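TetR family transcription regulator (Marinobacter aquaeolei, PDB 3PAS) probably acts as a DNA-binding transcription regulator of the TetR family, recognising regulatory sequences through an N-terminal helix-turn-helix motif. Local coordinates at residues Gly141-Val146 with Asp187-Arg192. Residues are numbered along the deposited sequence; the frame is centred on the assembly and turned at random.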
ATOM      1  N   GLY B 141      18.482 -19.097 -10.857  1.00 21.65           N
ATOM      2  CA  GLY B 141      19.160 -17.947 -11.502  1.00 20.86           C
ATOM      3  C   GLY B 141      18.176 -16.969 -12.125  1.00 22.13           C
ATOM      4  O   GLY B 141      18.568 -15.987 -12.692  1.00 22.45           O
ATOM      5  N   LEU B 142      16.882 -17.239 -12.051  1.00 22.81           N
ATOM      6  CA  LEU B 142      15.904 -16.325 -12.648  1.00 20.55           C
ATOM      7  C   LEU B 142      15.425 -15.211 -11.727  1.00 15.93           C
ATOM      8  O   LEU B 142      15.310 -14.045 -12.142  1.00 19.04           O
ATOM      9  CB  LEU B 142      14.672 -17.107 -13.151  1.00 20.76           C
ATOM     10  CG  LEU B 142      14.902 -17.758 -14.516  1.00 29.85           C
ATOM     11  CD1 LEU B 142      13.689 -18.600 -14.858  1.00 25.91           C
ATOM     12  CD2 LEU B 142      15.172 -16.744 -15.619  1.00 28.10           C
ATOM     13  N   ILE B 143      15.059 -15.587 -10.520  1.00 20.45           N
ATOM     14  CA  ILE B 143      14.487 -14.700  -9.526  1.00 20.80           C
ATOM     15  C   ILE B 143      15.500 -14.591  -8.397  1.00 19.63           C
ATOM     16  O   ILE B 143      16.119 -15.586  -7.988  1.00 19.77           O
ATOM     17  CB  ILE B 143      13.195 -15.265  -8.939  1.00 22.14           C
ATOM     18  CG1 ILE B 143      12.175 -15.621 -10.039  1.00 23.19           C
ATOM     19  CG2 ILE B 143      12.538 -14.312  -7.886  1.00 18.34           C
ATOM     20  CD1 ILE B 143      11.681 -14.501 -10.788  1.00 21.34           C
ATOM     21  N   LYS B 144      15.682 -13.380  -7.899  1.00 20.83           N
ATOM     22  CA  LYS B 144      16.577 -13.155  -6.757  1.00 18.11           C
ATOM     23  C   LYS B 144      16.146 -14.054  -5.589  1.00 21.78           C
ATOM     24  O   LYS B 144      14.941 -14.171  -5.299  1.00 22.56           O
ATOM     25  CB  LYS B 144      16.451 -11.715  -6.273  1.00 17.76           C
ATOM     26  CG  LYS B 144      17.028 -10.640  -7.209  1.00 20.55           C
ATOM     27  CD  LYS B 144      16.795  -9.240  -6.624  1.00 23.60           C
ATOM     28  CE  LYS B 144      17.458  -8.128  -7.419  1.00 21.20           C
ATOM     29  NZ  LYS B 144      16.726  -7.799  -8.653  1.00 20.84           N
ATOM     30  N   PRO B 145      17.127 -14.665  -4.903  1.00 25.95           N
ATOM     31  CA  PRO B 145      16.823 -15.593  -3.799  1.00 28.66           C
ATOM     32  C   PRO B 145      16.557 -14.811  -2.515  1.00 27.97           C
ATOM     33  O   PRO B 145      17.375 -14.786  -1.628  1.00 28.60           O
ATOM     34  CB  PRO B 145      18.052 -16.480  -3.727  1.00 27.31           C
ATOM     35  CG  PRO B 145      19.193 -15.544  -4.201  1.00 33.57           C
ATOM     36  CD  PRO B 145      18.547 -14.666  -5.271  1.00 28.44           C
ATOM     37  N   VAL B 146      15.384 -14.194  -2.469  1.00 28.52           N
ATOM     38  CA  VAL B 146      14.976 -13.363  -1.382  1.00 27.31           C
ATOM     39  C   VAL B 146      13.710 -13.893  -0.771  1.00 25.69           C
ATOM     40  O   VAL B 146      12.960 -14.617  -1.412  1.00 27.29           O
ATOM     41  CB  VAL B 146      14.689 -11.900  -1.885  1.00 27.10           C
ATOM     42  CG1 VAL B 146      15.954 -11.297  -2.383  1.00 27.22           C
ATOM     43  CG2 VAL B 146      13.602 -11.879  -2.933  1.00 26.22           C
ATOM     44  N   ASP B 187      12.334  -6.426 -13.401  1.00 18.75           N
ATOM     45  CA  ASP B 187      13.668  -5.952 -13.049  1.00 20.30           C
ATOM     46  C   ASP B 187      13.889  -5.965 -11.525  1.00 21.32           C
ATOM     47  O   ASP B 187      14.973  -6.342 -11.042  1.00 16.93           O
ATOM     48  CB  ASP B 187      13.899  -4.583 -13.620  1.00 21.28           C
ATOM     49  CG  ASP B 187      14.255  -4.598 -15.127  1.00 26.55           C
ATOM     50  OD1 ASP B 187      14.408  -5.645 -15.756  1.00 22.50           O
ATOM     51  OD2 ASP B 187      14.380  -3.516 -15.686  1.00 24.69           O
ATOM     52  N   ALA B 188      12.872  -5.566 -10.764  1.00 18.07           N
ATOM     53  CA  ALA B 188      12.964  -5.602  -9.299  1.00 18.05           C
ATOM     54  C   ALA B 188      13.287  -7.022  -8.745  1.00 18.06           C
ATOM     55  O   ALA B 188      14.155  -7.169  -7.880  1.00 18.52           O
ATOM     56  CB  ALA B 188      11.643  -5.109  -8.666  1.00 16.87           C
ATOM     57  N   VAL B 189      12.581  -8.037  -9.252  1.00 16.06           N
ATOM     58  CA  VAL B 189      12.691  -9.410  -8.744  1.00 17.12           C
ATOM     59  C   VAL B 189      13.742 -10.304  -9.416  1.00 18.31           C
ATOM     60  O   VAL B 189      14.096 -11.361  -8.866  1.00 18.25           O
ATOM     61  CB  VAL B 189      11.321 -10.145  -8.733  1.00 19.24           C
ATOM     62  CG1 VAL B 189      10.274  -9.302  -7.941  1.00 17.76           C
ATOM     63  CG2 VAL B 189      10.844 -10.500 -10.151  1.00 19.52           C
ATOM     64  N   ALA B 190      14.155  -9.910 -10.609  1.00 17.99           N
ATOM     65  CA  ALA B 190      14.979 -10.782 -11.469  1.00 20.11           C
ATOM     66  C   ALA B 190      16.433 -10.828 -10.979  1.00 20.63           C
ATOM     67  O   ALA B 190      17.019  -9.806 -10.604  1.00 19.60           O
ATOM     68  CB  ALA B 190      14.921 -10.288 -12.935  1.00 22.22           C
ATOM     69  N   ASP B 191      17.012 -12.017 -10.989  1.00 22.46           N
ATOM     70  CA  ASP B 191      18.376 -12.230 -10.578  1.00 21.04           C
ATOM     71  C   ASP B 191      19.220 -11.734 -11.743  1.00 22.29           C
ATOM     72  O   ASP B 191      19.027 -12.200 -12.844  1.00 23.40           O
ATOM     73  CB  ASP B 191      18.536 -13.729 -10.371  1.00 24.81           C
ATOM     74  CG  ASP B 191      19.890 -14.137  -9.825  1.00 28.03           C
ATOM     75  OD1 ASP B 191      20.918 -13.472 -10.056  1.00 23.32           O
ATOM     76  OD2 ASP B 191      19.921 -15.212  -9.204  1.00 27.10           O
ATOM     77  N   ARG B 192      20.133 -10.791 -11.517  1.00 21.53           N
ATOM     78  CA  ARG B 192      20.982 -10.225 -12.621  1.00 22.08           C
ATOM     79  C   ARG B 192      22.300 -10.962 -12.838  1.00 22.54           C
ATOM     80  O   ARG B 192      23.099 -10.559 -13.685  1.00 25.40           O
ATOM     81  CB  ARG B 192      21.286  -8.746 -12.353  1.00 19.84           C
ATOM     82  CG  ARG B 192      19.988  -7.954 -12.170  1.00 21.91           C
ATOM     83  CD  ARG B 192      20.209  -6.444 -11.953  1.00 27.19           C
ATOM     84  NE  ARG B 192      20.901  -5.874 -13.081  1.00 26.93           N
ATOM     85  CZ  ARG B 192      21.376  -4.625 -13.130  1.00 30.55           C
ATOM     86  NH1 ARG B 192      21.210  -3.782 -12.114  1.00 31.57           N
ATOM     87  NH2 ARG B 192      22.007  -4.229 -14.219  1.00 30.23           N
TER
HETATM   88  O   HOH W   1      18.198 -17.172  -8.601  1.00 27.14           O
HETATM   89  O   HOH W   2      16.776 -13.295 -14.205  1.00 24.30           O
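Ile143 and Ala190 face each other as a non-hydrogen-bonded pair, their CA atoms 4.4 Å apart, in a single antiparallel bridge between the loop 141-146 and the chain just leaving helix 175-189. Two nearly straight bonds flank the pair: Lys144 N reaches Val189 O at 2.7 Å, and Asp191 N meets Leu142 O at 2.9 Å. A water joins Leu142 O to Asp191 O. The bridge illustrates how a largely helical protein ties a connecting loop to a helix end: residues 141-146 link helices 128-140 and 148-167 in the C-terminal domain of this TetR-family regulator. Lys144 lays CB and CG against Val189 O, CD and CE against Ala188 O, and the bend at its last torsion (chi4 77°) brings NZ between Ala188 O and Ala190 O, each at 2.8 Å. That ammonium also makes a salt bridge to Asp187 of the second subunit, so its positive charge probably favours both the carbonyl end of helix 175-189 and the contact between subunits. A methionine in its place would probably leave both carbonyls without this donor and that aspartate with one charged partner fewer. Ile143 and Val189 run alongside each other, Ile143 CD1 4.1 Å from Val189 CG2, near Leu151 and Met155 of helix 148-167. Asp191 sets CB 3.2 Å from Gly141 O, and its OD2, salt-bridged to Arg193, shares a second water with Ile143 O.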